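Local coordinates for SAHS4 (Ramazzottius varieornatus, PDB 5Z4G), which probably acts as a secreted, heat-soluble molecular shield during desiccation, has a fatty-acid-binding-protein-like beta-barrel and binds zinc ions, at residues Q128-E142 with F145-K158. Numbering follows the deposited sequence. Where two conformers were deposited one is given.
Sequences QETIVTYTATGDDLE and FTSNGVTGKRWYKK
Gln128 and Ser147 meet where strand 128-137 begins: Gln128 NE2 donates to Ser147 OG at 3.0 Å, nearly straight (170°) and in the amide plane. The extended glutamine chain, with CG trans to the backbone N (chi1 -171°), carries the amide there, and NE2 also bonds Ala45 O. Ser147 OG in turn donates to Glu129 O at 3.0 Å, from above the carbonyl plane. A leucine in place of Gln128 would probably deprive Ser147 OG and Ala45 O of the amide N-H bonds. Strands 128-137 and 140-147 share the antiparallel hydrogen-bonded pair Ile131-Thr146 (Thr146 N to Ile131 O 2.9 Å); strands 140-147 and 150-159 share Leu141-Tyr156 (Tyr156 N to Leu141 O 2.9 Å). There Leu141 CD2 lies 3.7 Å from Tyr156 CD1, the two side chains running alongside each other. In one of its two conformers, Lys157 folds at chi2 and chi3 so that NZ reaches the syn side of Asp140 OD1 (2.9 Å), an exposed salt bridge. Glu142 runs alongside one conformer of Trp155, Glu142 CG 3.5 Å from Trp155 NE1. These pairings hold together two successive hairpins sharing strand 140-147 in a fatty-acid-binding-protein-like barrel: helix 38-44 packs on Phe145 and Ser147, while Trp28 of strand 26-30 touches Leu141 and Tyr156.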
loop_
_atom_site.group_PDB
_atom_site.type_symbol
_atom_site.label_atom_id
_atom_site.label_comp_id
_atom_site.label_asym_id
_atom_site.label_seq_id
_atom_site.Cartn_x
_atom_site.Cartn_y
_atom_site.Cartn_z
ATOM N N GLN A 128 12.802 8.426 7.926
ATOM C CA GLN A 128 11.538 7.830 8.345
ATOM C C GLN A 128 11.252 6.506 7.645
ATOM O O GLN A 128 11.274 6.427 6.415
ATOM C CB GLN A 128 10.397 8.826 8.110
ATOM C CG GLN A 128 9.052 8.419 8.695
ATOM C CD GLN A 128 7.953 9.435 8.433
ATOM O OE1 GLN A 128 8.203 10.564 7.983
ATOM N NE2 GLN A 128 6.724 9.041 8.726
ATOM N N GLU A 129 10.999 5.468 8.432
ATOM C CA GLU A 129 10.630 4.170 7.878
ATOM C C GLU A 129 9.186 3.814 8.199
ATOM O O GLU A 129 8.645 4.213 9.237
ATOM C CB GLU A 129 11.603 3.064 8.316
ATOM C CG GLU A 129 11.592 2.742 9.802
ATOM C CD GLU A 129 12.467 1.556 10.182
ATOM O OE1 GLU A 129 12.910 1.515 11.346
ATOM O OE2 GLU A 129 12.711 0.661 9.340
ATOM N N THR A 130 8.575 3.076 7.277
ATOM C CA THR A 130 7.190 2.626 7.386
ATOM C C THR A 130 7.180 1.150 7.030
ATOM O O THR A 130 7.906 0.719 6.123
ATOM C CB THR A 130 6.250 3.423 6.440
ATOM O OG1 THR A 130 6.340 4.815 6.752
ATOM C CG2 THR A 130 4.776 2.997 6.573
ATOM N N ILE A 131 6.392 0.367 7.763
ATOM C CA ILE A 131 6.084 -1.006 7.346
ATOM C C ILE A 131 4.593 -1.112 7.085
ATOM O O ILE A 131 3.775 -0.657 7.888
ATOM C CB ILE A 131 6.599 -2.082 8.337
ATOM C CG1 ILE A 131 8.136 -2.013 8.421
ATOM C CG2 ILE A 131 6.153 -3.481 7.893
ATOM C CD1 ILE A 131 8.779 -2.916 9.453
ATOM N N VAL A 132 4.261 -1.687 5.935
ATOM C CA VAL A 132 2.872 -1.856 5.496
ATOM C C VAL A 132 2.635 -3.356 5.335
ATOM O O VAL A 132 3.462 -4.049 4.742
ATOM C CB VAL A 132 2.596 -1.101 4.166
ATOM C CG1 VAL A 132 1.102 -1.099 3.838
ATOM C CG2 VAL A 132 3.111 0.335 4.212
ATOM N N THR A 133 1.528 -3.865 5.872
ATOM C CA THR A 133 1.162 -5.264 5.652
ATOM C C THR A 133 -0.200 -5.336 4.961
ATOM O O THR A 133 -1.093 -4.508 5.236
ATOM C CB THR A 133 1.107 -6.095 6.948
ATOM O OG1 THR A 133 0.058 -5.606 7.779
ATOM C CG2 THR A 133 2.422 -6.038 7.726
ATOM N N TYR A 134 -0.362 -6.330 4.090
ATOM C CA TYR A 134 -1.605 -6.552 3.362
ATOM C C TYR A 134 -2.081 -7.941 3.724
ATOM O O TYR A 134 -1.420 -8.929 3.400
ATOM C CB TYR A 134 -1.375 -6.420 1.842
ATOM C CG TYR A 134 -0.926 -5.035 1.448
ATOM C CD1 TYR A 134 0.430 -4.660 1.525
ATOM C CD2 TYR A 134 -1.859 -4.070 1.037
ATOM C CE1 TYR A 134 0.837 -3.371 1.186
ATOM C CE2 TYR A 134 -1.459 -2.783 0.693
ATOM C CZ TYR A 134 -0.119 -2.438 0.775
ATOM O OH TYR A 134 0.258 -1.164 0.443
ATOM N N THR A 135 -3.218 -7.998 4.419
ATOM C CA THR A 135 -3.814 -9.242 4.889
ATOM C C THR A 135 -5.203 -9.338 4.301
ATOM O O THR A 135 -6.055 -8.491 4.578
ATOM C CB THR A 135 -3.896 -9.276 6.428
ATOM O OG1 THR A 135 -2.615 -8.946 6.959
ATOM C CG2 THR A 135 -4.307 -10.665 6.927
ATOM N N ALA A 136 -5.428 -10.367 3.487
ATOM C CA ALA A 136 -6.695 -10.517 2.771
ATOM C C ALA A 136 -7.268 -11.903 2.974
ATOM O O ALA A 136 -6.523 -12.868 3.059
ATOM C CB ALA A 136 -6.522 -10.226 1.283
ATOM N N THR A 137 -8.590 -11.985 3.088
ATOM C CA THR A 137 -9.309 -13.254 2.995
ATOM C C THR A 137 -10.543 -12.949 2.173
ATOM O O THR A 137 -11.319 -12.045 2.526
ATOM C CB THR A 137 -9.731 -13.823 4.371
ATOM O OG1 THR A 137 -8.569 -14.072 5.171
ATOM C CG2 THR A 137 -10.488 -15.137 4.185
ATOM N N GLY A 138 -10.720 -13.696 1.083
ATOM C CA GLY A 138 -11.864 -13.515 0.200
ATOM C C GLY A 138 -11.948 -12.088 -0.303
ATOM O O GLY A 138 -10.963 -11.540 -0.821
ATOM N N ASP A 139 -13.108 -11.470 -0.091
ATOM C CA ASP A 139 -13.406 -10.151 -0.649
ATOM C C ASP A 139 -12.879 -8.975 0.185
ATOM O O ASP A 139 -13.122 -7.823 -0.170
ATOM C CB ASP A 139 -14.921 -9.977 -0.859
ATOM C CG ASP A 139 -15.518 -10.971 -1.847
ATOM O OD1 ASP A 139 -14.788 -11.554 -2.673
ATOM O OD2 ASP A 139 -16.754 -11.148 -1.802
ATOM N N ASP A 140 -12.182 -9.255 1.290
ATOM C CA ASP A 140 -11.750 -8.203 2.222
ATOM C C ASP A 140 -10.242 -8.132 2.388
ATOM O O ASP A 140 -9.575 -9.161 2.535
ATOM C CB ASP A 140 -12.400 -8.436 3.581
ATOM C CG ASP A 140 -13.908 -8.459 3.491
ATOM O OD1 ASP A 140 -14.489 -7.436 3.074
ATOM O OD2 ASP A 140 -14.509 -9.506 3.806
ATOM N N LEU A 141 -9.712 -6.911 2.355
ATOM C CA LEU A 141 -8.288 -6.680 2.588
ATOM C C LEU A 141 -8.092 -5.657 3.696
ATOM O O LEU A 141 -8.737 -4.597 3.702
ATOM C CB LEU A 141 -7.584 -6.228 1.300
ATOM C CG LEU A 141 -6.050 -6.057 1.360
ATOM C CD1 LEU A 141 -5.423 -6.495 0.042
ATOM C CD2 LEU A 141 -5.657 -4.635 1.719
ATOM N N GLU A 142 -7.201 -5.983 4.634
ATOM C CA GLU A 142 -6.765 -5.047 5.669
ATOM C C GLU A 142 -5.336 -4.611 5.362
ATOM O O GLU A 142 -4.448 -5.449 5.207
ATOM C CB GLU A 142 -6.842 -5.687 7.074
ATOM C CG GLU A 142 -6.665 -4.703 8.239
ATOM C CD GLU A 142 -6.784 -5.333 9.629
ATOM O OE1 GLU A 142 -6.268 -4.739 10.602
ATOM O OE2 GLU A 142 -7.387 -6.418 9.778
ATOM N N PHE A 145 -0.435 -0.108 8.534
ATOM C CA PHE A 145 0.784 0.665 8.297
ATOM C C PHE A 145 1.293 1.280 9.588
ATOM O O PHE A 145 0.518 1.879 10.340
ATOM C CB PHE A 145 0.593 1.730 7.200
ATOM C CG PHE A 145 -0.724 2.446 7.254
ATOM C CD1 PHE A 145 -1.838 1.937 6.573
ATOM C CD2 PHE A 145 -0.855 3.650 7.949
ATOM C CE1 PHE A 145 -3.052 2.604 6.606
ATOM C CE2 PHE A 145 -2.071 4.312 7.986
ATOM C CZ PHE A 145 -3.167 3.789 7.316
ATOM N N THR A 146 2.591 1.120 9.832
ATOM C CA THR A 146 3.219 1.617 11.053
ATOM C C THR A 146 4.393 2.501 10.691
ATOM O O THR A 146 5.235 2.106 9.884
ATOM C CB THR A 146 3.680 0.453 11.953
ATOM O OG1 THR A 146 2.562 -0.407 12.214
ATOM C CG2 THR A 146 4.269 0.965 13.295
ATOM N N SER A 147 4.447 3.684 11.299
ATOM C CA SER A 147 5.569 4.594 11.112
ATOM C C SER A 147 5.747 5.435 12.359
ATOM O O SER A 147 4.759 5.920 12.922
ATOM C CB SER A 147 5.343 5.493 9.894
ATOM O OG SER A 147 6.514 6.234 9.614
ATOM N N ASN A 148 7.001 5.595 12.792
ATOM C CA ASN A 148 7.328 6.382 14.000
ATOM C C ASN A 148 6.516 5.910 15.207
ATOM O O ASN A 148 6.075 6.718 16.048
ATOM C CB ASN A 148 7.115 7.890 13.759
ATOM C CG ASN A 148 8.147 8.500 12.821
ATOM O OD1 ASN A 148 9.184 7.905 12.524
ATOM N ND2 ASN A 148 7.860 9.709 12.355
ATOM N N GLY A 149 6.310 4.595 15.269
ATOM C CA GLY A 149 5.632 3.960 16.391
ATOM C C GLY A 149 4.115 3.934 16.394
ATOM O O GLY A 149 3.525 3.364 17.312
ATOM N N VAL A 150 3.475 4.542 15.393
ATOM C CA VAL A 150 2.001 4.572 15.345
ATOM C C VAL A 150 1.476 3.763 14.175
ATOM O O VAL A 150 2.017 3.836 13.070
ATOM C CB VAL A 150 1.434 6.012 15.379
ATOM C CG1 VAL A 150 -0.083 6.033 15.236
ATOM C CG2 VAL A 150 1.793 6.668 16.707
ATOM N N THR A 151 0.429 2.992 14.455
ATOM C CA THR A 151 -0.188 2.100 13.490
ATOM C C THR A 151 -1.569 2.596 13.082
ATOM O O THR A 151 -2.406 2.914 13.929
ATOM C CB THR A 151 -0.284 0.674 14.067
ATOM O OG1 THR A 151 1.030 0.205 14.360
ATOM C CG2 THR A 151 -0.921 -0.281 13.080
ATOM N N GLY A 152 -1.776 2.672 11.772
ATOM C CA GLY A 152 -3.091 2.881 11.187
ATOM C C GLY A 152 -3.541 1.640 10.437
ATOM O O GLY A 152 -2.727 0.800 10.078
ATOM N N LYS A 153 -4.844 1.510 10.215
ATOM C CA LYS A 153 -5.379 0.359 9.486
ATOM C C LYS A 153 -6.447 0.832 8.529
ATOM O O LYS A 153 -7.353 1.568 8.907
ATOM C CB LYS A 153 -5.953 -0.701 10.441
ATOM C CG LYS A 153 -4.984 -1.226 11.491
ATOM C CD LYS A 153 -5.680 -2.064 12.548
ATOM C CE LYS A 153 -4.702 -2.488 13.638
ATOM N NZ LYS A 153 -5.235 -3.622 14.449
ATOM N N ARG A 154 -6.324 0.417 7.278
ATOM C CA ARG A 154 -7.320 0.736 6.263
ATOM C C ARG A 154 -7.891 -0.529 5.651
ATOM O O ARG A 154 -7.162 -1.500 5.403
ATOM C CB ARG A 154 -6.691 1.581 5.174
ATOM C CG ARG A 154 -7.700 2.361 4.377
ATOM C CD ARG A 154 -6.988 3.152 3.328
ATOM N NE ARG A 154 -7.851 4.203 2.818
ATOM C CZ ARG A 154 -7.655 4.827 1.666
ATOM N NH1 ARG A 154 -6.640 4.472 0.885
ATOM N NH2 ARG A 154 -8.491 5.780 1.286
ATOM N N TRP A 155 -9.198 -0.511 5.398
ATOM C CA TRP A 155 -9.885 -1.651 4.798
ATOM C C TRP A 155 -10.317 -1.384 3.366
ATOM O O TRP A 155 -10.685 -0.261 3.009
ATOM C CB TRP A 155 -11.088 -2.076 5.645
ATOM C CG TRP A 155 -10.679 -2.695 6.951
ATOM C CD1 TRP A 155 -10.519 -4.027 7.212
ATOM C CD2 TRP A 155 -10.353 -2.006 8.164
ATOM N NE1 TRP A 155 -10.122 -4.212 8.517
ATOM C CE2 TRP A 155 -10.013 -2.991 9.125
ATOM C CE3 TRP A 155 -10.324 -0.652 8.538
ATOM C CZ2 TRP A 155 -9.647 -2.666 10.438
ATOM C CZ3 TRP A 155 -9.958 -0.327 9.851
ATOM C CH2 TRP A 155 -9.624 -1.335 10.781
ATOM N N TYR A 156 -10.253 -2.443 2.561
ATOM C CA TYR A 156 -10.624 -2.407 1.144
ATOM C C TYR A 156 -11.550 -3.569 0.834
ATOM O O TYR A 156 -11.477 -4.612 1.492
ATOM C CB TYR A 156 -9.387 -2.560 0.246
ATOM C CG TYR A 156 -8.345 -1.467 0.359
ATOM C CD1 TYR A 156 -7.481 -1.398 1.465
ATOM C CD2 TYR A 156 -8.189 -0.523 -0.658
ATOM C CE1 TYR A 156 -6.540 -0.398 1.570
ATOM C CE2 TYR A 156 -7.247 0.493 -0.561
ATOM C CZ TYR A 156 -6.410 0.536 0.552
ATOM O OH TYR A 156 -5.438 1.513 0.697
ATOM N N LYS A 157 -12.396 -3.383 -0.180
ATOM C CA LYS A 157 -13.266 -4.428 -0.719
ATOM C C LYS A 157 -12.776 -4.808 -2.096
ATOM O O LYS A 157 -12.378 -3.935 -2.878
ATOM C CB LYS A 157 -14.717 -3.926 -0.825
ATOM C CG LYS A 157 -15.450 -3.741 0.497
ATOM C CD LYS A 157 -15.669 -5.032 1.282
ATOM C CE LYS A 157 -16.758 -5.930 0.715
ATOM N NZ LYS A 157 -17.020 -7.082 1.625
ATOM N N LYS A 158 -12.816 -6.105 -2.402
ATOM C CA LYS A 158 -12.406 -6.584 -3.730
ATOM C C LYS A 158 -13.398 -6.118 -4.779
ATOM O O LYS A 158 -14.619 -6.141 -4.564
ATOM C CB LYS A 158 -12.285 -8.101 -3.762
ATOM C CG LYS A 158 -11.599 -8.634 -5.014
ATOM C CD LYS A 158 -11.507 -10.147 -4.999
ATOM C CE LYS A 158 -10.349 -10.622 -4.144
ATOM N NZ LYS A 158 -10.156 -12.090 -4.321
HETATM O O HOH W 1 10.463 5.761 11.147
HETATM O O HOH W 2 2.158 -2.324 9.797
HETATM O O HOH W 3 -8.658 -12.604 -1.996
HETATM O O HOH W 4 -13.334 -4.924 3.537
#